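Long-range contact in galactan 1,3-beta-galactosidase (PDB 7BYS), which probably cleaves beta-1,3-linked galactan from its chain end as a family 43 glycoside hydrolase and carries a calcium-binding carbohydrate-binding module: residues G312-S318 against G338-N344. Sequence-based numbering, arbitrary orientation.
Sequences GQRGGSS and GGTVTIN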
# COMPACT_ATOMS: atom_id res chain seq x y z
N GLY A 312 -9.90 12.06 28.04
CA GLY A 312 -10.43 10.86 28.65
C GLY A 312 -10.05 10.76 30.11
O GLY A 312 -9.34 11.59 30.66
N GLN A 313 -10.53 9.69 30.74
CA GLN A 313 -10.31 9.46 32.16
C GLN A 313 -9.13 8.50 32.30
O GLN A 313 -9.21 7.33 31.91
CB GLN A 313 -11.58 8.89 32.80
CG GLN A 313 -12.69 9.93 33.04
CD GLN A 313 -13.00 10.81 31.82
OE1 GLN A 313 -13.67 10.37 30.88
NE2 GLN A 313 -12.52 12.05 31.84
N ARG A 314 -8.03 9.01 32.85
CA ARG A 314 -6.84 8.19 33.04
C ARG A 314 -6.96 7.37 34.30
O ARG A 314 -7.52 7.82 35.30
CB ARG A 314 -5.61 9.08 33.14
CG ARG A 314 -5.19 9.64 31.79
CD ARG A 314 -3.98 10.55 31.92
NE ARG A 314 -4.32 11.79 32.61
CZ ARG A 314 -3.78 12.18 33.75
NH1 ARG A 314 -2.85 11.45 34.34
NH2 ARG A 314 -4.17 13.32 34.30
N GLY A 315 -6.43 6.15 34.25
CA GLY A 315 -6.35 5.31 35.43
C GLY A 315 -4.94 4.79 35.62
O GLY A 315 -4.19 4.57 34.66
N GLY A 316 -4.58 4.60 36.89
CA GLY A 316 -3.26 4.08 37.19
C GLY A 316 -2.18 5.07 36.80
O GLY A 316 -2.29 6.28 37.06
N SER A 317 -1.14 4.58 36.13
CA SER A 317 0.09 5.34 35.95
C SER A 317 0.17 6.09 34.62
O SER A 317 1.25 6.58 34.27
CB SER A 317 1.29 4.41 36.09
OG SER A 317 1.03 3.13 35.55
N SER A 318 -0.93 6.21 33.88
CA SER A 318 -0.87 6.95 32.63
C SER A 318 -0.80 8.45 32.88
O SER A 318 -1.22 8.95 33.94
CB SER A 318 -2.06 6.60 31.73
OG SER A 318 -3.28 6.88 32.37
N GLY A 338 0.10 -0.97 33.64
CA GLY A 338 -0.60 -0.36 34.75
C GLY A 338 -1.24 0.99 34.50
O GLY A 338 -1.79 1.58 35.44
N GLY A 339 -1.18 1.52 33.29
CA GLY A 339 -1.82 2.79 32.97
C GLY A 339 -2.89 2.60 31.92
O GLY A 339 -2.70 1.86 30.95
N THR A 340 -4.03 3.26 32.11
CA THR A 340 -5.14 3.17 31.16
C THR A 340 -5.69 4.55 30.86
O THR A 340 -5.46 5.52 31.58
CB THR A 340 -6.30 2.30 31.70
OG1 THR A 340 -6.83 2.89 32.89
CG2 THR A 340 -5.83 0.90 31.99
N VAL A 341 -6.43 4.64 29.76
CA VAL A 341 -7.28 5.80 29.51
C VAL A 341 -8.61 5.29 28.97
O VAL A 341 -8.65 4.35 28.17
CB VAL A 341 -6.62 6.87 28.60
CG1 VAL A 341 -6.41 6.35 27.17
CG2 VAL A 341 -7.43 8.16 28.60
N THR A 342 -9.69 5.87 29.46
CA THR A 342 -11.03 5.49 29.05
C THR A 342 -11.68 6.71 28.43
O THR A 342 -11.79 7.76 29.08
CB THR A 342 -11.84 5.01 30.26
OG1 THR A 342 -11.20 3.85 30.82
CG2 THR A 342 -13.26 4.63 29.84
N ILE A 343 -12.06 6.60 27.17
CA ILE A 343 -12.79 7.65 26.49
C ILE A 343 -14.27 7.38 26.69
O ILE A 343 -14.78 6.32 26.29
CB ILE A 343 -12.41 7.73 25.01
CG1 ILE A 343 -10.92 8.09 24.91
CG2 ILE A 343 -13.26 8.77 24.30
CD1 ILE A 343 -10.41 8.25 23.50
N ASN A 344 -14.95 8.30 27.35
CA ASN A 344 -16.35 8.15 27.69
C ASN A 344 -17.21 8.99 26.76
O ASN A 344 -16.71 9.85 26.02
CB ASN A 344 -16.59 8.55 29.15
CG ASN A 344 -16.07 7.52 30.12
OD1 ASN A 344 -16.54 6.39 30.15
ND2 ASN A 344 -15.09 7.91 30.94
O HOH W 1 -8.97 4.52 32.48
O HOH W 2 -13.72 11.04 27.64
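The carbonyl oxygen of Thr340 is gripped from both faces of its plane: Ser318 OG donates to Thr340 O at 2.7 Å, and Gly315 N reaches the same Thr340 O from the opposite face at 2.9 Å. The serine can do this because the type II' turn from Gly315 to Ser318 reverses the chain and brings the hydroxyl back to the neighbouring strand, with OG set between the backbone N and the carbonyl carbon (chi1 58°). Arg314 NH1 donates to Ser318 O, which lies in the guanidinium plane at its edge, so the residue before the turn is bonded to the one that ends it. Between Gln313-Gly316 and the antiparallel strand that begins at Gly339, paired backbone bonds join Gln313 to Thr342 and Gly315 to Thr340, and Ser317 N adds a bond to Gly338 O. On the Thr340 and Thr342 face, one water bonds to both threonine hydroxyls and to Gln313 O; Thr342 OG1 also hydrogen-bonds to Thr409 OG1 on strand 405-410, the neighbour of 339-349 in the sheet. Farther along, Gln313 bends at chi2 (49°) so that OE1 accepts from Asn344 ND2 at 2.8 Å, in the carbonyl plane on a lone pair, the two amides nearly coplanar at 16°. Replacing Asn344 with a leucine would probably leave Gln313 OE1 without its amide donor and the glutamine arm freer to turn. On the other face Val341 CG2 lies 4.2 Å from Arg314 CG, while Val341 packs inward on Leu421 and Phe410. Thus an outermost strand of the carbohydrate-binding module's beta-sandwich is secured largely by polar bonds, its turn tied down close to the galactose-binding Tyr334.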